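Side-chain contact in putative metallopeptidase (Shewanella baltica OS155, PDB 3IEH), which probably acts as a zinc-dependent carboxypeptidase-like hydrolase of the M14 family, although its substrate is not established: residues S10-S15 with N19-D24. Sequence-based numbering, arbitrary orientation.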
# COMPACT_ATOMS: atom_id res chain seq x y z
N SER A 10 -8.64 -18.38 1.56
CA SER A 10 -9.49 -17.27 1.81
C SER A 10 -9.48 -16.90 3.29
O SER A 10 -9.71 -17.75 4.16
CB SER A 10 -10.90 -17.63 1.33
OG SER A 10 -11.79 -16.56 1.55
N PHE A 11 -9.22 -15.62 3.56
CA PHE A 11 -9.19 -15.05 4.91
C PHE A 11 -10.24 -13.97 5.02
O PHE A 11 -10.30 -13.05 4.20
CB PHE A 11 -7.84 -14.44 5.20
CG PHE A 11 -6.71 -15.44 5.26
CD1 PHE A 11 -6.05 -15.85 4.11
CD2 PHE A 11 -6.29 -15.95 6.48
CE1 PHE A 11 -5.02 -16.76 4.17
CE2 PHE A 11 -5.24 -16.87 6.55
CZ PHE A 11 -4.61 -17.27 5.40
N GLN A 12 -11.04 -14.04 6.07
CA GLN A 12 -12.09 -13.09 6.27
C GLN A 12 -12.20 -12.77 7.74
O GLN A 12 -12.13 -13.69 8.55
CB GLN A 12 -13.39 -13.72 5.77
CG GLN A 12 -14.60 -12.85 6.05
CD GLN A 12 -15.84 -13.45 5.52
OE1 GLN A 12 -16.16 -13.32 4.34
NE2 GLN A 12 -16.59 -14.10 6.40
N TRP A 13 -12.37 -11.49 8.08
CA TRP A 13 -12.48 -11.03 9.48
C TRP A 13 -13.70 -10.14 9.66
O TRP A 13 -14.16 -9.52 8.70
CB TRP A 13 -11.24 -10.21 9.89
CG TRP A 13 -9.95 -10.98 9.87
CD1 TRP A 13 -9.42 -11.69 10.90
CD2 TRP A 13 -9.02 -11.11 8.77
NE1 TRP A 13 -8.23 -12.27 10.51
CE2 TRP A 13 -7.96 -11.93 9.21
CE3 TRP A 13 -9.00 -10.62 7.45
CZ2 TRP A 13 -6.86 -12.27 8.39
CZ3 TRP A 13 -7.92 -10.97 6.61
CH2 TRP A 13 -6.85 -11.77 7.09
N LYS A 14 -14.22 -10.05 10.87
CA LYS A 14 -15.30 -9.10 11.14
C LYS A 14 -14.66 -7.85 11.70
O LYS A 14 -13.77 -7.94 12.53
CB LYS A 14 -16.32 -9.65 12.12
CG LYS A 14 -16.98 -10.95 11.68
CD LYS A 14 -18.18 -11.36 12.59
CE LYS A 14 -18.77 -12.70 12.14
NZ LYS A 14 -17.66 -13.71 11.93
N SER A 15 -15.08 -6.70 11.22
CA SER A 15 -14.63 -5.41 11.71
C SER A 15 -15.78 -4.74 12.42
O SER A 15 -16.80 -4.53 11.81
CB SER A 15 -14.26 -4.50 10.54
OG SER A 15 -14.13 -3.14 10.96
N ASN A 19 -18.34 -2.40 10.91
CA ASN A 19 -19.51 -3.25 11.11
C ASN A 19 -19.81 -4.09 9.88
O ASN A 19 -20.95 -4.19 9.44
CB ASN A 19 -20.73 -2.40 11.50
CG ASN A 19 -21.89 -3.25 12.00
OD1 ASN A 19 -21.69 -4.32 12.59
ND2 ASN A 19 -23.11 -2.79 11.75
N CYS A 20 -18.79 -4.72 9.33
CA CYS A 20 -18.97 -5.57 8.17
C CYS A 20 -17.86 -6.60 8.07
O CYS A 20 -16.97 -6.65 8.94
CB CYS A 20 -19.05 -4.71 6.91
SG CYS A 20 -17.51 -3.94 6.47
N GLU A 21 -17.92 -7.45 7.04
CA GLU A 21 -16.86 -8.43 6.74
C GLU A 21 -15.74 -7.74 5.95
O GLU A 21 -15.99 -6.83 5.15
CB GLU A 21 -17.39 -9.61 5.90
CG GLU A 21 -18.54 -10.40 6.52
CD GLU A 21 -18.16 -11.14 7.79
OE1 GLU A 21 -17.02 -11.67 7.89
OE2 GLU A 21 -19.02 -11.22 8.69
N SER A 22 -14.51 -8.18 6.17
CA SER A 22 -13.36 -7.59 5.49
C SER A 22 -13.40 -7.76 3.94
O SER A 22 -12.79 -6.96 3.21
CB SER A 22 -12.08 -8.18 6.05
OG SER A 22 -12.08 -9.56 5.87
N THR A 23 -14.13 -8.77 3.46
CA THR A 23 -14.23 -9.04 2.05
C THR A 23 -15.40 -8.30 1.41
O THR A 23 -15.62 -8.43 0.20
CB THR A 23 -14.47 -10.54 1.81
OG1 THR A 23 -15.59 -10.94 2.60
CG2 THR A 23 -13.24 -11.37 2.18
N ASP A 24 -16.17 -7.57 2.20
CA ASP A 24 -17.32 -6.84 1.69
C ASP A 24 -16.91 -5.68 0.77
O ASP A 24 -16.99 -4.51 1.15
CB ASP A 24 -18.14 -6.30 2.86
CG ASP A 24 -19.52 -5.88 2.45
OD1 ASP A 24 -19.76 -5.60 1.24
OD2 ASP A 24 -20.36 -5.86 3.35
O HOH W 1 -10.27 -10.29 4.19
O HOH W 2 -15.79 -13.97 9.90
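Two residues, Asn19 and Cys20, stand opposite the single Ser15, forming a G1 beta bulge in which Asn19 has positive phi. Cys20 and Ser15 exchange two backbone hydrogen bonds, Ser15 N to Cys20 O at 3.0 Å and Cys20 N to Ser15 O at 3.2 Å; the Ser15 hydroxyl turns instead to the Asp254 carboxylate and the backbone N of Phe18. Glu21 opposes Lys14 as a non-hydrogen-bonded pair, and the two side chains run alongside each other in the same direction. Folded back at chi2 (-65°), the Glu21 carboxylate sets OE2 3.6 Å from Lys14 CG, while a water links OE1 to Lys14 NZ. The Gln12 amide lies near the same carboxylate, their planes 51° apart. Ser22 grips Trp13 twice: its N donates to Trp13 O (2.9 Å), and its OG accepts a nearly straight bond from Trp13 N (2.9 Å, 166° at the hydrogen). That OG also sits at the indole edge, 3.6 Å from Trp13 CE3, and shares a second water with Phe11 O. Thr23 OG1 lies 3.0 Å from Gln12 OE1, its side chain roughly perpendicular to that of Gln12. A type I turn from Glu21 to Asp24, the N-cap, leads into helix 25-39. The whole is a short antiparallel beta hairpin at the surface, packed against helix 253-271, the side chain of Trp13 about 7 Å from that of the zinc ligand Glu79.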